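Long-range contact in small ribosomal subunit biogenesis GTPase RsgA (Thermotoga maritima, PDB 1U0L), which probably hydrolyses GTP slowly, as a circularly permuted GTPase, to assist the late maturation of the 30S ribosomal subunit: residues Val25-Arg39 against Val55-Glu68. Residues are numbered along the deposited sequence; the frame is centred on the assembly and turned at random.
Sequences VEDEETGERILCKLR and VEYTPDETGSGVIE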
loop_
_atom_site.group_PDB
_atom_site.type_symbol
_atom_site.label_atom_id
_atom_site.label_comp_id
_atom_site.label_asym_id
_atom_site.label_seq_id
_atom_site.Cartn_x
_atom_site.Cartn_y
_atom_site.Cartn_z
ATOM N N VAL A 25 -1.220 22.599 -2.375
ATOM C CA VAL A 25 0.065 22.095 -1.890
ATOM C C VAL A 25 0.262 22.457 -0.431
ATOM O O VAL A 25 -0.359 23.377 0.080
ATOM C CB VAL A 25 1.282 22.658 -2.698
ATOM C CG1 VAL A 25 0.827 23.156 -4.061
ATOM C CG2 VAL A 25 1.985 23.753 -1.913
ATOM N N GLU A 26 1.135 21.721 0.235
ATOM C CA GLU A 26 1.441 21.981 1.631
ATOM C C GLU A 26 2.914 22.330 1.683
ATOM O O GLU A 26 3.726 21.688 1.021
ATOM C CB GLU A 26 1.174 20.745 2.473
ATOM C CG GLU A 26 1.531 20.923 3.926
ATOM C CD GLU A 26 1.111 19.738 4.765
ATOM O OE1 GLU A 26 -0.037 19.273 4.583
ATOM O OE2 GLU A 26 1.918 19.284 5.605
ATOM N N ASP A 27 3.263 23.345 2.466
ATOM C CA ASP A 27 4.655 23.781 2.564
ATOM C C ASP A 27 5.533 22.805 3.353
ATOM O O ASP A 27 5.289 22.531 4.525
ATOM C CB ASP A 27 4.710 25.181 3.188
ATOM C CG ASP A 27 6.097 25.778 3.164
ATOM O OD1 ASP A 27 6.625 26.007 2.058
ATOM O OD2 ASP A 27 6.658 26.022 4.255
ATOM N N GLU A 28 6.559 22.287 2.687
ATOM C CA GLU A 28 7.486 21.336 3.290
ATOM C C GLU A 28 8.147 21.878 4.552
ATOM O O GLU A 28 8.369 21.135 5.508
ATOM C CB GLU A 28 8.564 20.949 2.276
ATOM C CG GLU A 28 9.646 20.029 2.818
ATOM C CD GLU A 28 10.688 19.682 1.769
ATOM O OE1 GLU A 28 10.334 19.016 0.770
ATOM O OE2 GLU A 28 11.860 20.080 1.942
ATOM N N GLU A 29 8.476 23.168 4.541
ATOM C CA GLU A 29 9.116 23.806 5.687
ATOM C C GLU A 29 8.151 23.722 6.865
ATOM O O GLU A 29 8.064 22.695 7.537
ATOM C CB GLU A 29 9.426 25.275 5.369
ATOM C CG GLU A 29 10.520 25.912 6.229
ATOM C CD GLU A 29 11.921 25.683 5.676
ATOM O OE1 GLU A 29 12.179 26.089 4.522
ATOM O OE2 GLU A 29 12.764 25.101 6.393
ATOM N N THR A 30 7.427 24.808 7.104
ATOM C CA THR A 30 6.446 24.876 8.183
ATOM C C THR A 30 5.276 25.641 7.589
ATOM O O THR A 30 4.940 26.744 8.022
ATOM C CB THR A 30 6.987 25.654 9.408
ATOM O OG1 THR A 30 8.206 25.054 9.861
ATOM C CG2 THR A 30 5.970 25.637 10.541
ATOM N N GLY A 31 4.652 25.052 6.583
ATOM C CA GLY A 31 3.559 25.746 5.942
ATOM C C GLY A 31 2.176 25.153 6.034
ATOM O O GLY A 31 1.977 23.982 6.367
ATOM N N GLU A 32 1.212 26.008 5.720
ATOM C CA GLU A 32 -0.184 25.647 5.733
ATOM C C GLU A 32 -0.543 25.170 4.335
ATOM O O GLU A 32 0.335 24.877 3.525
ATOM C CB GLU A 32 -1.044 26.857 6.117
ATOM C CG GLU A 32 -0.755 27.440 7.501
ATOM C CD GLU A 32 0.543 28.234 7.567
ATOM O OE1 GLU A 32 0.859 28.759 8.655
ATOM O OE2 GLU A 32 1.244 28.338 6.537
ATOM N N ARG A 33 -1.839 25.114 4.056
ATOM C CA ARG A 33 -2.338 24.648 2.775
ATOM C C ARG A 33 -2.447 25.767 1.734
ATOM O O ARG A 33 -3.459 26.463 1.656
ATOM C CB ARG A 33 -3.700 23.976 3.000
ATOM C CG ARG A 33 -3.874 22.645 2.288
ATOM C CD ARG A 33 -5.112 21.895 2.771
ATOM N NE ARG A 33 -4.894 21.203 4.042
ATOM C CZ ARG A 33 -4.116 20.133 4.196
ATOM N NH1 ARG A 33 -3.470 19.617 3.163
ATOM N NH2 ARG A 33 -3.985 19.569 5.389
ATOM N N ILE A 34 -1.399 25.933 0.931
ATOM C CA ILE A 34 -1.375 26.961 -0.112
ATOM C C ILE A 34 -2.007 26.424 -1.394
ATOM O O ILE A 34 -1.531 25.432 -1.946
ATOM C CB ILE A 34 0.081 27.387 -0.479
ATOM C CG1 ILE A 34 0.861 27.809 0.769
ATOM C CG2 ILE A 34 0.046 28.511 -1.497
ATOM C CD1 ILE A 34 1.323 26.648 1.628
ATOM N N LEU A 35 -3.070 27.057 -1.880
ATOM C CA LEU A 35 -3.676 26.578 -3.119
ATOM C C LEU A 35 -2.747 27.032 -4.242
ATOM O O LEU A 35 -1.963 27.953 -4.045
ATOM C CB LEU A 35 -5.083 27.151 -3.296
ATOM C CG LEU A 35 -5.950 26.453 -4.355
ATOM C CD1 LEU A 35 -7.421 26.683 -4.061
ATOM C CD2 LEU A 35 -5.589 26.969 -5.737
ATOM N N CYS A 36 -2.810 26.386 -5.406
ATOM C CA CYS A 36 -1.920 26.746 -6.509
ATOM C C CYS A 36 -2.406 26.447 -7.927
ATOM O O CYS A 36 -3.423 25.786 -8.156
ATOM C CB CYS A 36 -0.563 26.053 -6.341
ATOM S SG CYS A 36 0.332 26.455 -4.841
ATOM N N LYS A 37 -1.627 26.944 -8.880
ATOM C CA LYS A 37 -1.892 26.751 -10.291
ATOM C C LYS A 37 -0.554 26.410 -10.932
ATOM O O LYS A 37 0.477 26.982 -10.580
ATOM C CB LYS A 37 -2.465 28.026 -10.909
ATOM C CG LYS A 37 -3.815 27.853 -11.601
ATOM C CD LYS A 37 -3.747 26.909 -12.798
ATOM C CE LYS A 37 -3.650 25.446 -12.383
ATOM N NZ LYS A 37 -4.773 25.046 -11.489
ATOM N N LEU A 38 -0.557 25.454 -11.848
ATOM C CA LEU A 38 0.686 25.085 -12.491
ATOM C C LEU A 38 0.875 25.940 -13.719
ATOM O O LEU A 38 -0.024 26.071 -14.544
ATOM C CB LEU A 38 0.695 23.594 -12.848
ATOM C CG LEU A 38 -0.647 22.887 -13.040
ATOM C CD1 LEU A 38 -1.402 23.498 -14.203
ATOM C CD2 LEU A 38 -0.402 21.413 -13.281
ATOM N N ARG A 39 2.050 26.543 -13.816
ATOM C CA ARG A 39 2.391 27.408 -14.936
ATOM C C ARG A 39 3.502 26.760 -15.734
ATOM O O ARG A 39 3.886 25.624 -15.480
ATOM C CB ARG A 39 2.903 28.749 -14.417
ATOM C CG ARG A 39 4.178 28.597 -13.578
ATOM C CD ARG A 39 5.389 29.296 -14.186
ATOM N NE ARG A 39 5.621 30.605 -13.582
ATOM C CZ ARG A 39 4.872 31.681 -13.801
ATOM N NH1 ARG A 39 3.831 31.620 -14.619
ATOM N NH2 ARG A 39 5.161 32.819 -13.192
ATOM N N VAL A 55 6.584 19.075 -4.896
ATOM C CA VAL A 55 6.747 20.184 -5.840
ATOM C C VAL A 55 7.366 21.451 -5.260
ATOM O O VAL A 55 7.396 21.647 -4.040
ATOM C CB VAL A 55 5.397 20.585 -6.490
ATOM C CG1 VAL A 55 4.845 19.413 -7.312
ATOM C CG2 VAL A 55 4.411 21.032 -5.420
ATOM N N GLU A 56 7.873 22.299 -6.153
ATOM C CA GLU A 56 8.462 23.581 -5.773
ATOM C C GLU A 56 7.649 24.653 -6.489
ATOM O O GLU A 56 7.446 24.580 -7.704
ATOM C CB GLU A 56 9.941 23.632 -6.161
ATOM C CG GLU A 56 10.277 23.047 -7.516
ATOM C CD GLU A 56 11.774 23.025 -7.763
ATOM O OE1 GLU A 56 12.405 24.104 -7.709
ATOM O OE2 GLU A 56 12.323 21.931 -8.011
ATOM N N TYR A 57 7.171 25.633 -5.726
ATOM C CA TYR A 57 6.319 26.690 -6.261
ATOM C C TYR A 57 6.722 28.107 -5.830
ATOM O O TYR A 57 7.635 28.285 -5.022
ATOM C CB TYR A 57 4.885 26.429 -5.801
ATOM C CG TYR A 57 4.712 26.561 -4.298
ATOM C CD1 TYR A 57 3.977 27.612 -3.750
ATOM C CD2 TYR A 57 5.307 25.650 -3.426
ATOM C CE1 TYR A 57 3.838 27.754 -2.373
ATOM C CE2 TYR A 57 5.178 25.784 -2.047
ATOM C CZ TYR A 57 4.441 26.839 -1.523
ATOM O OH TYR A 57 4.314 26.975 -0.153
ATOM N N THR A 58 6.020 29.104 -6.375
ATOM C CA THR A 58 6.262 30.513 -6.054
ATOM C C THR A 58 5.151 30.993 -5.122
ATOM O O THR A 58 3.978 30.995 -5.489
ATOM C CB THR A 58 6.257 31.393 -7.314
ATOM O OG1 THR A 58 7.300 30.966 -8.202
ATOM C CG2 THR A 58 6.470 32.854 -6.939
ATOM N N PRO A 59 5.513 31.413 -3.903
ATOM C CA PRO A 59 4.569 31.892 -2.889
ATOM C C PRO A 59 3.995 33.296 -3.050
ATOM O O PRO A 59 4.176 34.129 -2.162
ATOM C CB PRO A 59 5.368 31.777 -1.586
ATOM C CG PRO A 59 6.483 30.809 -1.917
ATOM C CD PRO A 59 6.842 31.210 -3.309
ATOM N N ASP A 60 3.308 33.580 -4.154
ATOM C CA ASP A 60 2.725 34.912 -4.310
ATOM C C ASP A 60 1.560 35.024 -3.326
ATOM O O ASP A 60 0.395 35.097 -3.726
ATOM C CB ASP A 60 2.239 35.151 -5.749
ATOM C CG ASP A 60 1.141 34.193 -6.173
ATOM O OD1 ASP A 60 1.438 33.000 -6.379
ATOM O OD2 ASP A 60 -0.023 34.633 -6.300
ATOM N N GLU A 61 1.900 35.035 -2.036
ATOM C CA GLU A 61 0.940 35.105 -0.930
ATOM C C GLU A 61 -0.269 35.997 -1.187
ATOM O O GLU A 61 -1.320 35.826 -0.564
ATOM C CB GLU A 61 1.655 35.553 0.355
ATOM C CG GLU A 61 2.107 37.008 0.376
ATOM C CD GLU A 61 1.142 37.910 1.128
ATOM O OE1 GLU A 61 -0.021 38.044 0.692
ATOM O OE2 GLU A 61 1.548 38.483 2.161
ATOM N N THR A 62 -0.119 36.946 -2.104
ATOM C CA THR A 62 -1.204 37.851 -2.455
ATOM C C THR A 62 -2.271 37.065 -3.221
ATOM O O THR A 62 -2.973 37.607 -4.075
ATOM C CB THR A 62 -0.687 39.018 -3.327
ATOM O OG1 THR A 62 -0.197 38.508 -4.575
ATOM C CG2 THR A 62 0.447 39.751 -2.614
ATOM N N GLY A 63 -2.380 35.778 -2.899
ATOM C CA GLY A 63 -3.345 34.916 -3.552
ATOM C C GLY A 63 -2.733 33.580 -3.937
ATOM O O GLY A 63 -2.258 33.408 -5.059
ATOM N N SER A 64 -2.732 32.638 -2.998
ATOM C CA SER A 64 -2.190 31.301 -3.226
ATOM C C SER A 64 -0.731 31.274 -3.699
ATOM O O SER A 64 0.139 31.913 -3.102
ATOM C CB SER A 64 -3.073 30.544 -4.232
ATOM O OG SER A 64 -2.901 31.021 -5.557
ATOM N N GLY A 65 -0.477 30.514 -4.766
ATOM C CA GLY A 65 0.860 30.385 -5.322
ATOM C C GLY A 65 0.828 29.768 -6.712
ATOM O O GLY A 65 -0.251 29.523 -7.257
ATOM N N VAL A 66 2.000 29.522 -7.294
ATOM C CA VAL A 66 2.082 28.930 -8.630
ATOM C C VAL A 66 3.123 27.825 -8.615
ATOM O O VAL A 66 4.217 27.999 -8.073
ATOM C CB VAL A 66 2.499 29.969 -9.696
ATOM C CG1 VAL A 66 2.390 29.368 -11.073
ATOM C CG2 VAL A 66 1.624 31.196 -9.596
ATOM N N ILE A 67 2.789 26.689 -9.217
ATOM C CA ILE A 67 3.716 25.571 -9.234
ATOM C C ILE A 67 4.726 25.695 -10.360
ATOM O O ILE A 67 4.375 25.673 -11.537
ATOM C CB ILE A 67 2.962 24.235 -9.340
ATOM C CG1 ILE A 67 1.988 24.106 -8.162
ATOM C CG2 ILE A 67 3.949 23.083 -9.320
ATOM C CD1 ILE A 67 1.171 22.839 -8.164
ATOM N N GLU A 68 5.989 25.831 -9.974
ATOM C CA GLU A 68 7.075 25.988 -10.932
ATOM C C GLU A 68 7.606 24.670 -11.459
ATOM O O GLU A 68 7.975 24.577 -12.624
ATOM C CB GLU A 68 8.221 26.794 -10.310
ATOM C CG GLU A 68 7.856 28.244 -9.970
ATOM C CD GLU A 68 7.543 29.085 -11.202
ATOM O OE1 GLU A 68 7.119 30.246 -11.037
ATOM O OE2 GLU A 68 7.724 28.588 -12.335
#
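Val-25 sets its CG2 methyl over one face of the Tyr-57 ring, 4.0 Å from the ring centroid, a CH-pi contact offset toward the rim on the CE2 side. Its other methyl, CG1, meets Ile-67 CD1, so both branches of this small beta-branched residue are used in the buried interior. Asp-27 crosses the tyrosine at about a right angle and takes a weak hydrogen bond at OD1 from Tyr-57 OH (3.3 Å); the stronger partner of that oxygen is Arg-11, in a salt bridge from strand 11-19. With CG between its backbone N and carbonyl carbon (chi1 66°), Tyr-57 turns its ring toward residues 25-39, and the length of tyrosine carries OH to Asp-27. The branched Ile-34 lays its CG2 methyl against the same ring, 4.0 Å from Tyr-57 CE1.

These strands belong to the N-terminal OB-fold domain, in whose five-stranded sheet 33-38 runs parallel to 65-70, while 65-70 pairs antiparallel with 54-58 on its other side. The small Cys-36 side chain lets CB meet Ile-67 CG1 while SG lies obliquely by the Tyr-57 ring, 4.7 Å from its centroid. The amide of Ile-67 donates to Lys-37 O (2.7 Å, 161° at the hydrogen), whereas the neighbouring bonds Lys-37 N to Gly-65 O and Arg-39 N to Ile-67 O are weak. Leu-38, apolar on the same face of the sheet as Ile-67, packs CB against CB.

The Arg-39 side chain bends at chi2 and chi3, bringing NE to Glu-68 OE1 (3.0 Å) in a salt bridge whose guanidinium and carboxylate planes are 50° apart. NE approaches on the syn side but out of the carboxylate plane, while the anti lone pair receives Thr-58 OG1. A glutamine in place of Glu-68 would probably leave the Arg-39 guanidinium without its countercharge and weaken its hold beside strand 65-70.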